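Local coordinates for ADP/ATP-dependent NAD(P)H-hydrate dehydratase (Bacillus subtilis, PDB 3RPZ), which catalyses the dehydration of NAD(P)H hydrate back to NAD(P)H, driven by ATP or ADP and consistent with a role in nicotinamide cofactor repair, at residues A[9-14]-A[242-247]; A[16-21]-A[273-278]; A[68-73]-A[82-87]; A[113-118]-A[136-141]. All coordinates share one frame; numbering follows the deposited sequence.

Interaction 1: residues A[9-14]-A[242-247]; sequences WTEEHV and AVYLHG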
# COMPACT_ATOMS: atom_id res chain seq x y z
N TRP A 9 16.32 7.91 -31.16
CA TRP A 9 16.49 8.91 -30.09
C TRP A 9 17.37 8.24 -29.06
O TRP A 9 16.93 7.34 -28.35
CB TRP A 9 15.13 9.35 -29.54
CG TRP A 9 15.16 10.47 -28.57
CD1 TRP A 9 14.93 10.40 -27.24
CD2 TRP A 9 15.39 11.85 -28.87
NE1 TRP A 9 15.01 11.64 -26.68
CE2 TRP A 9 15.25 12.57 -27.66
CE3 TRP A 9 15.66 12.56 -30.05
CZ2 TRP A 9 15.42 13.96 -27.60
CZ3 TRP A 9 15.83 13.93 -29.98
CH2 TRP A 9 15.68 14.62 -28.75
N THR A 10 18.62 8.69 -28.99
CA THR A 10 19.64 8.01 -28.21
C THR A 10 19.88 8.64 -26.85
O THR A 10 19.38 9.71 -26.53
CB THR A 10 21.00 8.08 -28.93
OG1 THR A 10 21.42 9.45 -28.97
CG2 THR A 10 20.90 7.50 -30.39
N GLU A 11 20.64 7.93 -26.03
CA GLU A 11 21.03 8.43 -24.72
C GLU A 11 21.62 9.86 -24.80
O GLU A 11 21.33 10.68 -23.95
CB GLU A 11 22.03 7.46 -24.08
CG GLU A 11 22.75 8.07 -22.90
CD GLU A 11 23.69 7.10 -22.19
OE1 GLU A 11 23.82 5.94 -22.63
OE2 GLU A 11 24.30 7.55 -21.22
N GLU A 12 22.39 10.13 -25.83
CA GLU A 12 22.96 11.43 -26.00
C GLU A 12 21.88 12.52 -26.19
O GLU A 12 21.99 13.60 -25.65
CB GLU A 12 23.92 11.37 -27.19
CG GLU A 12 25.16 10.46 -26.97
CD GLU A 12 24.94 8.92 -26.85
OE1 GLU A 12 24.03 8.30 -27.46
OE2 GLU A 12 25.78 8.30 -26.14
N HIS A 13 20.84 12.22 -26.95
CA HIS A 13 19.76 13.14 -27.17
C HIS A 13 18.97 13.35 -25.87
O HIS A 13 18.54 14.46 -25.58
CB HIS A 13 18.82 12.64 -28.27
CG HIS A 13 19.43 12.69 -29.63
ND1 HIS A 13 19.99 11.60 -30.26
CD2 HIS A 13 19.48 13.71 -30.50
CE1 HIS A 13 20.41 11.99 -31.46
NE2 HIS A 13 20.13 13.25 -31.63
N VAL A 14 18.74 12.29 -25.12
CA VAL A 14 18.06 12.37 -23.82
C VAL A 14 18.83 13.28 -22.86
O VAL A 14 18.29 14.23 -22.29
CB VAL A 14 17.88 10.96 -23.21
CG1 VAL A 14 17.30 11.03 -21.80
CG2 VAL A 14 16.98 10.10 -24.09
N ALA A 242 9.96 10.64 -22.69
CA ALA A 242 9.05 9.79 -21.97
C ALA A 242 9.12 8.39 -22.52
O ALA A 242 9.21 7.41 -21.76
CB ALA A 242 7.61 10.34 -22.03
N VAL A 243 9.03 8.26 -23.85
CA VAL A 243 9.05 6.93 -24.49
C VAL A 243 10.40 6.24 -24.17
O VAL A 243 10.46 5.05 -23.78
CB VAL A 243 8.85 7.05 -25.98
CG1 VAL A 243 9.01 5.71 -26.66
CG2 VAL A 243 7.45 7.60 -26.25
N TYR A 244 11.48 7.00 -24.23
CA TYR A 244 12.82 6.45 -23.97
C TYR A 244 12.97 5.98 -22.53
O TYR A 244 13.39 4.86 -22.27
CB TYR A 244 13.91 7.49 -24.31
CG TYR A 244 15.32 6.99 -24.19
CD1 TYR A 244 15.89 6.77 -22.95
CD2 TYR A 244 16.06 6.72 -25.31
CE1 TYR A 244 17.19 6.27 -22.85
CE2 TYR A 244 17.35 6.26 -25.21
CZ TYR A 244 17.88 6.03 -23.96
OH TYR A 244 19.23 5.52 -23.89
N LEU A 245 12.63 6.84 -21.60
CA LEU A 245 12.81 6.48 -20.19
C LEU A 245 11.88 5.36 -19.76
O LEU A 245 12.26 4.54 -18.95
CB LEU A 245 12.70 7.72 -19.29
CG LEU A 245 13.88 8.68 -19.42
CD1 LEU A 245 13.62 10.01 -18.69
CD2 LEU A 245 15.22 8.09 -18.97
N HIS A 246 10.66 5.33 -20.30
CA HIS A 246 9.72 4.22 -20.06
C HIS A 246 10.37 2.89 -20.41
O HIS A 246 10.40 1.97 -19.59
CB HIS A 246 8.46 4.51 -20.84
CG HIS A 246 7.40 3.46 -20.83
ND1 HIS A 246 7.26 2.54 -21.86
CD2 HIS A 246 6.39 3.23 -19.95
CE1 HIS A 246 6.16 1.81 -21.60
NE2 HIS A 246 5.61 2.22 -20.46
N GLY A 247 11.00 2.83 -21.58
CA GLY A 247 11.69 1.61 -21.98
C GLY A 247 12.92 1.34 -21.12
O GLY A 247 13.21 0.19 -20.77
O HOH W 1 20.59 4.74 -26.48

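Interaction 2: residues A[16-21]-A[273-278]; sequences ATLPER and RVWKRF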
# COMPACT_ATOMS: atom_id res chain seq x y z
N ALA A 16 21.00 15.57 -23.47
CA ALA A 16 21.04 16.92 -23.95
C ALA A 16 19.75 17.71 -23.79
O ALA A 16 19.77 18.97 -23.89
CB ALA A 16 21.46 16.87 -25.42
N THR A 17 18.62 17.00 -23.62
CA THR A 17 17.31 17.64 -23.64
C THR A 17 16.49 17.54 -22.34
O THR A 17 15.49 18.26 -22.20
CB THR A 17 16.43 17.12 -24.80
OG1 THR A 17 16.21 15.72 -24.64
CG2 THR A 17 17.05 17.42 -26.16
N LEU A 18 16.90 16.70 -21.38
CA LEU A 18 16.17 16.61 -20.12
C LEU A 18 16.31 17.95 -19.41
O LEU A 18 17.39 18.57 -19.45
CB LEU A 18 16.70 15.50 -19.26
CG LEU A 18 16.24 14.09 -19.61
CD1 LEU A 18 17.02 13.09 -18.80
CD2 LEU A 18 14.76 13.90 -19.42
N PRO A 19 15.22 18.41 -18.77
CA PRO A 19 15.21 19.73 -18.15
C PRO A 19 15.88 19.74 -16.74
O PRO A 19 15.99 18.69 -16.09
CB PRO A 19 13.73 20.03 -18.01
CG PRO A 19 13.07 18.73 -17.85
CD PRO A 19 13.88 17.83 -18.77
N GLU A 20 16.29 20.94 -16.32
CA GLU A 20 16.67 21.19 -14.92
C GLU A 20 15.47 21.47 -14.08
O GLU A 20 14.28 21.69 -14.57
CB GLU A 20 17.70 22.33 -14.79
CG GLU A 20 19.10 21.91 -15.25
CD GLU A 20 20.22 22.71 -14.55
OE1 GLU A 20 20.01 23.92 -14.24
OE2 GLU A 20 21.31 22.12 -14.29
N ARG A 21 15.63 21.14 -12.81
CA ARG A 21 14.66 21.59 -11.85
C ARG A 21 15.21 22.70 -10.97
O ARG A 21 15.89 22.42 -9.97
CB ARG A 21 14.17 20.41 -11.07
CG ARG A 21 12.65 20.63 -10.74
CD ARG A 21 12.03 19.45 -10.22
NE ARG A 21 10.65 19.62 -9.83
CZ ARG A 21 9.60 19.39 -10.61
NH1 ARG A 21 9.76 19.02 -11.85
NH2 ARG A 21 8.35 19.54 -10.14
N ARG A 273 15.38 6.56 -10.15
CA ARG A 273 16.78 6.20 -10.23
C ARG A 273 17.26 6.19 -11.69
O ARG A 273 18.41 6.58 -11.97
CB ARG A 273 17.04 4.85 -9.56
CG ARG A 273 17.11 4.92 -8.06
CD ARG A 273 17.47 3.54 -7.41
NE ARG A 273 17.52 3.70 -5.96
CZ ARG A 273 18.59 4.08 -5.28
NH1 ARG A 273 19.74 4.33 -5.91
NH2 ARG A 273 18.51 4.21 -3.96
N VAL A 274 16.40 5.73 -12.59
CA VAL A 274 16.77 5.72 -14.00
C VAL A 274 16.97 7.12 -14.53
O VAL A 274 17.99 7.43 -15.16
CB VAL A 274 15.76 4.93 -14.78
CG1 VAL A 274 15.93 5.13 -16.30
CG2 VAL A 274 15.83 3.43 -14.43
N TRP A 275 16.07 8.04 -14.23
CA TRP A 275 16.18 9.39 -14.71
C TRP A 275 17.45 10.03 -14.16
O TRP A 275 18.16 10.72 -14.88
CB TRP A 275 14.90 10.17 -14.30
CG TRP A 275 14.70 11.55 -14.85
CD1 TRP A 275 15.62 12.48 -15.19
CD2 TRP A 275 13.43 12.12 -15.12
NE1 TRP A 275 15.00 13.65 -15.64
CE2 TRP A 275 13.64 13.43 -15.61
CE3 TRP A 275 12.14 11.64 -14.98
CZ2 TRP A 275 12.56 14.27 -15.96
CZ3 TRP A 275 11.09 12.47 -15.33
CH2 TRP A 275 11.32 13.76 -15.80
N LYS A 276 17.82 9.79 -12.90
CA LYS A 276 19.05 10.34 -12.34
C LYS A 276 20.30 9.98 -13.17
O LYS A 276 21.19 10.79 -13.29
CB LYS A 276 19.21 9.85 -10.92
CG LYS A 276 20.46 10.29 -10.15
CD LYS A 276 20.39 11.80 -9.80
CE LYS A 276 21.66 12.29 -9.08
NZ LYS A 276 21.58 13.73 -8.74
N ARG A 277 20.31 8.78 -13.73
CA ARG A 277 21.43 8.28 -14.53
C ARG A 277 21.70 9.13 -15.74
O ARG A 277 22.84 9.15 -16.27
CB ARG A 277 21.15 6.86 -15.02
CG ARG A 277 22.33 6.25 -15.78
CD ARG A 277 22.22 4.74 -15.81
NE ARG A 277 21.57 4.25 -17.02
CZ ARG A 277 22.11 4.32 -18.23
NH1 ARG A 277 23.29 4.90 -18.40
NH2 ARG A 277 21.47 3.83 -19.27
N PHE A 278 20.68 9.80 -16.23
CA PHE A 278 20.76 10.60 -17.46
C PHE A 278 20.93 12.08 -17.18
O PHE A 278 20.90 12.90 -18.09
CB PHE A 278 19.51 10.36 -18.32
CG PHE A 278 19.43 8.99 -18.86
CD1 PHE A 278 20.02 8.66 -20.09
CD2 PHE A 278 18.82 7.99 -18.19
CE1 PHE A 278 19.98 7.38 -20.58
CE2 PHE A 278 18.76 6.68 -18.69
CZ PHE A 278 19.35 6.37 -19.89
O HOH W 2 16.62 16.00 -15.78

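Interaction 3: residues A[68-73]-A[82-87]; sequences NVIPLI and YWRDGW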
# COMPACT_ATOMS: atom_id res chain seq x y z
N ASN A 68 -16.31 6.37 -8.14
CA ASN A 68 -15.91 5.09 -7.58
C ASN A 68 -14.45 4.80 -7.73
O ASN A 68 -13.93 3.93 -7.05
CB ASN A 68 -16.73 3.94 -8.16
CG ASN A 68 -18.22 4.11 -7.93
OD1 ASN A 68 -19.03 3.83 -8.81
ND2 ASN A 68 -18.59 4.63 -6.76
N VAL A 69 -13.74 5.49 -8.64
CA VAL A 69 -12.33 5.28 -8.93
C VAL A 69 -11.46 6.09 -7.99
O VAL A 69 -10.43 5.63 -7.55
CB VAL A 69 -12.00 5.54 -10.40
CG1 VAL A 69 -10.54 5.36 -10.68
CG2 VAL A 69 -12.89 4.65 -11.30
N ILE A 70 -11.87 7.30 -7.64
CA ILE A 70 -11.12 8.19 -6.77
C ILE A 70 -10.54 7.47 -5.55
O ILE A 70 -9.34 7.58 -5.32
CB ILE A 70 -11.97 9.42 -6.40
CG1 ILE A 70 -12.28 10.28 -7.61
CG2 ILE A 70 -11.25 10.26 -5.32
CD1 ILE A 70 -13.24 11.44 -7.32
N PRO A 71 -11.37 6.79 -4.74
CA PRO A 71 -10.83 6.21 -3.51
C PRO A 71 -9.75 5.15 -3.71
O PRO A 71 -9.00 4.85 -2.79
CB PRO A 71 -12.04 5.62 -2.85
CG PRO A 71 -13.03 5.40 -3.93
CD PRO A 71 -12.83 6.53 -4.86
N LEU A 72 -9.68 4.57 -4.91
CA LEU A 72 -8.72 3.54 -5.22
C LEU A 72 -7.37 4.09 -5.57
O LEU A 72 -6.34 3.38 -5.53
CB LEU A 72 -9.24 2.67 -6.37
CG LEU A 72 -10.68 2.27 -6.19
CD1 LEU A 72 -11.12 1.36 -7.37
CD2 LEU A 72 -10.96 1.64 -4.80
N ILE A 73 -7.29 5.37 -5.91
CA ILE A 73 -6.07 6.06 -6.23
C ILE A 73 -5.38 6.67 -5.01
O ILE A 73 -4.17 6.56 -4.84
CB ILE A 73 -6.33 7.18 -7.28
CG1 ILE A 73 -6.92 6.59 -8.55
CG2 ILE A 73 -5.05 7.97 -7.56
CD1 ILE A 73 -7.50 7.62 -9.55
N TYR A 82 -8.66 15.89 -7.37
CA TYR A 82 -9.69 15.29 -8.23
C TYR A 82 -10.68 16.30 -8.79
O TYR A 82 -11.03 17.26 -8.13
CB TYR A 82 -10.43 14.18 -7.46
CG TYR A 82 -9.49 13.13 -7.06
CD1 TYR A 82 -9.07 12.14 -7.94
CD2 TYR A 82 -8.89 13.19 -5.82
CE1 TYR A 82 -8.05 11.24 -7.60
CE2 TYR A 82 -7.85 12.32 -5.48
CZ TYR A 82 -7.46 11.34 -6.37
OH TYR A 82 -6.42 10.48 -6.12
N TRP A 83 -11.11 16.00 -9.99
CA TRP A 83 -12.26 16.61 -10.62
C TRP A 83 -13.28 15.48 -10.72
O TRP A 83 -13.14 14.54 -11.50
CB TRP A 83 -11.91 17.18 -11.99
CG TRP A 83 -13.09 17.84 -12.69
CD1 TRP A 83 -14.22 18.32 -12.10
CD2 TRP A 83 -13.20 18.09 -14.07
NE1 TRP A 83 -15.04 18.89 -13.06
CE2 TRP A 83 -14.42 18.77 -14.27
CE3 TRP A 83 -12.36 17.87 -15.16
CZ2 TRP A 83 -14.84 19.15 -15.55
CZ3 TRP A 83 -12.78 18.29 -16.43
CH2 TRP A 83 -14.00 18.92 -16.59
N ARG A 84 -14.24 15.50 -9.80
CA ARG A 84 -15.13 14.40 -9.59
C ARG A 84 -16.00 14.18 -10.86
O ARG A 84 -16.66 15.12 -11.34
CB ARG A 84 -15.99 14.68 -8.34
CG ARG A 84 -16.91 13.58 -7.97
CD ARG A 84 -17.45 13.85 -6.52
NE ARG A 84 -16.37 13.87 -5.55
CZ ARG A 84 -15.89 12.81 -4.88
NH1 ARG A 84 -16.54 11.66 -4.87
NH2 ARG A 84 -14.78 12.92 -4.17
N ASP A 85 -15.98 12.94 -11.36
CA ASP A 85 -16.65 12.58 -12.64
C ASP A 85 -16.17 13.48 -13.76
O ASP A 85 -16.92 13.79 -14.68
CB ASP A 85 -18.17 12.58 -12.50
CG ASP A 85 -18.65 11.47 -11.63
OD1 ASP A 85 -18.13 10.34 -11.76
OD2 ASP A 85 -19.56 11.73 -10.83
N GLY A 86 -14.88 13.88 -13.73
CA GLY A 86 -14.41 14.84 -14.65
C GLY A 86 -14.45 14.48 -16.14
O GLY A 86 -14.70 15.36 -16.95
N TRP A 87 -14.19 13.20 -16.47
CA TRP A 87 -14.19 12.82 -17.90
C TRP A 87 -15.60 12.84 -18.45
O TRP A 87 -15.77 13.14 -19.62
CB TRP A 87 -13.47 11.53 -18.18
CG TRP A 87 -13.94 10.25 -17.61
CD1 TRP A 87 -13.45 9.64 -16.53
CD2 TRP A 87 -14.91 9.36 -18.16
NE1 TRP A 87 -14.12 8.46 -16.31
CE2 TRP A 87 -15.02 8.27 -17.31
CE3 TRP A 87 -15.71 9.41 -19.29
CZ2 TRP A 87 -15.89 7.18 -17.57
CZ3 TRP A 87 -16.58 8.31 -19.55
CH2 TRP A 87 -16.64 7.24 -18.68

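Interaction 4: residues A[113-118]-A[136-141]; sequences SVQQAV and AKRTYP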
# COMPACT_ATOMS: atom_id res chain seq x y z
N SER A 113 -19.41 9.60 -26.07
CA SER A 113 -19.27 10.59 -24.99
C SER A 113 -17.81 10.94 -24.73
O SER A 113 -17.47 12.10 -24.43
CB SER A 113 -19.92 10.12 -23.71
OG SER A 113 -21.29 10.06 -23.89
N VAL A 114 -16.93 9.95 -24.78
CA VAL A 114 -15.50 10.24 -24.67
C VAL A 114 -15.02 11.12 -25.79
O VAL A 114 -14.26 12.09 -25.55
CB VAL A 114 -14.70 8.96 -24.54
CG1 VAL A 114 -13.21 9.21 -24.57
CG2 VAL A 114 -15.07 8.28 -23.18
N GLN A 115 -15.52 10.89 -27.03
CA GLN A 115 -15.18 11.81 -28.09
C GLN A 115 -15.66 13.23 -27.91
O GLN A 115 -15.00 14.16 -28.31
CB GLN A 115 -15.61 11.28 -29.45
CG GLN A 115 -14.88 10.00 -29.88
CD GLN A 115 -13.44 10.27 -30.02
OE1 GLN A 115 -13.06 11.16 -30.78
NE2 GLN A 115 -12.59 9.51 -29.29
N GLN A 116 -16.82 13.39 -27.28
CA GLN A 116 -17.29 14.71 -26.93
C GLN A 116 -16.36 15.39 -25.96
O GLN A 116 -16.11 16.59 -26.09
CB GLN A 116 -18.70 14.63 -26.38
CG GLN A 116 -19.70 14.25 -27.39
CD GLN A 116 -20.06 15.39 -28.34
OE1 GLN A 116 -19.67 15.40 -29.54
NE2 GLN A 116 -20.86 16.33 -27.83
N ALA A 117 -15.89 14.64 -24.98
CA ALA A 117 -14.89 15.17 -24.03
C ALA A 117 -13.59 15.58 -24.77
O ALA A 117 -13.04 16.65 -24.50
CB ALA A 117 -14.60 14.18 -22.90
N VAL A 118 -13.14 14.75 -25.70
CA VAL A 118 -11.95 15.08 -26.52
C VAL A 118 -12.17 16.41 -27.24
O VAL A 118 -11.33 17.34 -27.20
CB VAL A 118 -11.67 13.95 -27.52
CG1 VAL A 118 -10.63 14.45 -28.55
CG2 VAL A 118 -11.22 12.66 -26.83
N ALA A 136 -9.95 7.04 -31.84
CA ALA A 136 -11.00 6.69 -32.79
C ALA A 136 -10.58 7.17 -34.16
O ALA A 136 -9.66 7.95 -34.31
CB ALA A 136 -12.33 7.37 -32.36
N LYS A 137 -11.33 6.73 -35.17
CA LYS A 137 -11.16 7.24 -36.54
C LYS A 137 -11.80 8.60 -36.59
O LYS A 137 -13.02 8.71 -36.45
CB LYS A 137 -11.77 6.27 -37.56
CG LYS A 137 -11.59 6.71 -39.01
CD LYS A 137 -12.11 5.65 -40.01
CE LYS A 137 -11.29 4.35 -39.93
NZ LYS A 137 -11.52 3.30 -41.01
N ARG A 138 -11.00 9.64 -36.78
CA ARG A 138 -11.50 11.00 -36.74
C ARG A 138 -10.45 11.95 -37.31
O ARG A 138 -9.37 11.54 -37.66
CB ARG A 138 -11.87 11.41 -35.32
CG ARG A 138 -10.71 11.45 -34.35
CD ARG A 138 -10.98 12.17 -33.07
NE ARG A 138 -11.24 13.59 -33.34
CZ ARG A 138 -11.94 14.39 -32.57
NH1 ARG A 138 -12.55 13.95 -31.47
NH2 ARG A 138 -12.04 15.66 -32.93
N THR A 139 -10.82 13.22 -37.44
CA THR A 139 -9.87 14.28 -37.76
C THR A 139 -9.81 15.25 -36.59
O THR A 139 -10.54 15.12 -35.60
CB THR A 139 -10.25 14.99 -39.06
OG1 THR A 139 -11.53 15.58 -38.91
CG2 THR A 139 -10.28 13.96 -40.23
N TYR A 140 -8.86 16.19 -36.67
CA TYR A 140 -8.51 17.06 -35.57
C TYR A 140 -8.53 18.50 -36.00
O TYR A 140 -8.13 18.81 -37.10
CB TYR A 140 -7.13 16.65 -35.01
CG TYR A 140 -7.14 15.22 -34.54
CD1 TYR A 140 -6.85 14.17 -35.42
CD2 TYR A 140 -7.54 14.90 -33.25
CE1 TYR A 140 -6.92 12.88 -34.99
CE2 TYR A 140 -7.59 13.61 -32.82
CZ TYR A 140 -7.29 12.60 -33.68
OH TYR A 140 -7.38 11.29 -33.22
N PRO A 141 -9.03 19.39 -35.15
CA PRO A 141 -9.13 20.79 -35.52
C PRO A 141 -7.78 21.50 -35.49
O PRO A 141 -6.91 21.15 -34.68
CB PRO A 141 -10.01 21.35 -34.41
CG PRO A 141 -9.71 20.52 -33.23
CD PRO A 141 -9.48 19.14 -33.76

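Interaction 1: residues A[9-14]-A[242-247]
Tyr244 reaches from segment 242-247 of helix 235-256 into the start of the N-terminal helix and meets Trp9, Val14 and Glu11 in turn. Its CB lies at the edge of the Trp9 indole, near the ring plane, 4.3 Å from Trp9 CD1. With CG anti to the backbone N (chi1 -175°), the phenol projects toward the N-terminal helix, with Val14 over a face and the Trp9 carbonyl at an edge. Over that face sits a single methyl, Val14 CG2, 3.6 Å from the Tyr244 centroid and 15° off the ring normal. That is a CH-pi contact, displaced a little toward the CG side, where Val14 CG2 to Tyr244 CG measures 3.5 Å. The CD2 edge meets Trp9 O, 3.2 Å from Tyr244 CD2 and close to the ring plane. This buried carbonyl oxygen has no hydrogen-bond partner in the model; the ring C-H groups face it and may give it a weak electrostatic partner. At the tip, Tyr244 OH packs 3.4 Å from Glu11 CB and also holds a water at 3.0 Å, which lies in the plane of the ring. The same water accepts from Glu11 N at 3.2 Å, and so serves an N-H in the first turn of the helix, just after the N-cap residue Thr10.

The tyrosine thus links two helices of a ribokinase-like fold. Trp9 NE1 bonds to Asn241 OD1 on helix 235-256, while the backbone of Trp9 pairs with Leu204 of the edge strand 202-204. Farther along helix 235-256, His246 touches the bound AMP and Leu245 packs against helices 217-231 and 264-277.

Interaction 2: residues A[16-21]-A[273-278]
Pro19 O takes a hydrogen from a water at 2.8 Å, and that water accepts in turn from Trp275 NE1 at 2.9 Å, bridging the two segments. The same carbonyl oxygen is hydrogen-bonded to His260 NE2 of the second subunit, so one backbone atom serves two partners. The water lies in the indole plane at the ring's edge, which suits the direction of the N-H bond and would favour this rotation of the indole.

The direct contact is apolar and is carried by Leu18. Both of its methyls close on the same indole atom: Leu18 CD1 and CD2 are each 3.8 Å from Trp275 NE1. They approach the ring obliquely, and CD2 also reaches toward the six-membered ring, 4.0 Å from Trp275 CE2. CD1 has a further neighbour in Phe278 CB at 3.7 Å. Leu18 CG stands anti to the carbonyl carbon (chi1 -79°), which turns the isobutyl fork toward the end of the other helix.

The contact brings the chain just past helix 11-17 against the last turn of helix 264-277, closing N- and C-terminal parts together at one side of a ribokinase-like fold, its centre about 18 Å from the centre of the chain. Phe278, just beyond the helix, offers Leu18 its CB, while its ring is directed away, toward Leu245, Glu11 and Val14. Against helix 217-231, Trp275 packs on Met228 and Pro19 on Cys231. At the subunit interface, Arg21 donates to Gly210 O and Ala213 O of the second subunit, and Arg273 forms a salt bridge with Glu256 of that subunit.

Interaction 3: residues A[68-73]-A[82-87]
Ile70 lies over the Tyr82 ring with its CG2 methyl almost exactly above the centre, 3.7 Å from the centroid and only 7° off the ring normal, a well-formed CH-pi contact. The other branch follows the rim, Ile70 CG1 lying 3.7 Å from Tyr82 CD1, and its terminal methyl continues past the ring to Arg84. Ile70 CD1 is 3.8 Å from Arg84 NH2, above one face of the guanidinium and offset toward its rim. One isoleucine therefore covers two flat groups: CG2, anti to the backbone N, serves the phenol, and CG1, beside that N (chi1 -65°), carries CD1 to the arginine. One turn later Ile73 takes the far end of the tyrosine. Its CG2 abuts Tyr82 OH at 3.2 Å, while Ile73 CD1 lies at the ring edge, 4.1 Å from Tyr82 CE1.

In the next shell, Arg84 is fixed by ion pairs that leave a flat face for Ile70: NH1 with Glu67 OE2, and NE with Asp41 OD1 of the second subunit. Asp85 occupies the third position of a type II turn from Trp83 to Gly86, where a positive phi (54°) is expected.

The contact joins the short helix 70-73 to strand 81-84 within a beta-alpha-beta unit that starts with strand 60-65, whose Ile63 lies against both Ile73 and Tyr82. Ile73 also packs on helix 44-54. Strand 81-84 is outermost in the sheet of this chain, and the backbone of Tyr82 hydrogen-bonds to the second subunit.

Interaction 4: residues A[113-118]-A[136-141]
Arg138 and Gln115 find each other through bent side chains. Arg138 starts with CG set between the backbone N and the carbonyl carbon (chi1 64°) and kinks again at chi3, so that its guanidinium turns back toward helix 113-118. Gln115 leaves the helix with CG beside the backbone N and folds at chi2 (-62°), which swings its amide over to meet the arginine. The result is a hydrogen bond from Arg138 NH1 to Gln115 OE1, 2.9 Å long and fairly straight at the hydrogen (159°). The oxygen lies in the guanidinium plane at its edge, whereas the amide itself is turned steeply against that plane and the donor is tilted out of the carbonyl plane. The neighbouring methylene closes up as well, Arg138 CD lying 3.3 Å from Gln115 OE1. Apolar groups pack against both partners: Val118 CG1 is 3.5 Å from Arg138 NH1, and Ala136 CB is 3.8 Å from Gln115 NE2.

The opposite end of the guanidinium holds its own loop. NE and NH2 grip one atom side-on, Thr139 O, with NE at 2.8 Å and NH2 at 3.1 Å from it. Beyond the two segments, Gln115 NE2 donates to Ala134 O and Arg138 NH1 forms a salt bridge with Asp119 OD1.

Helix 112-121 and the irregular loop between strands 128-130 and 147-149 are thus joined by a polar clasp on a partly buried surface. With oxygen accepting from arginine and nitrogen donating to a carbonyl, the Gln115 amide has a defined orientation, while Asp119 probably offsets the charge that Arg138 brings.

From the N terminus, interaction 1 opens at 9-14 and interaction 2 follows at 16-21. The chain then closes two short loops in series, 68-73 with 82-87 and 113-118 with 136-141, before 242-247 completes interaction 1 and 273-278 completes interaction 2. The long loops therefore cross, and both enclose the short ones. Interactions 1 and 2 share helix 11-17 and touch where the Phe278 ring meets Tyr244 and Leu245, tying the N-terminal helix to the last two helices. Interactions 3 and 4 lie on the opposite side of the chain's centre from interaction 1 and meet where Trp87 packs on Val114 and Ala117. About 31 Å separates the centres of interactions 1 and 3.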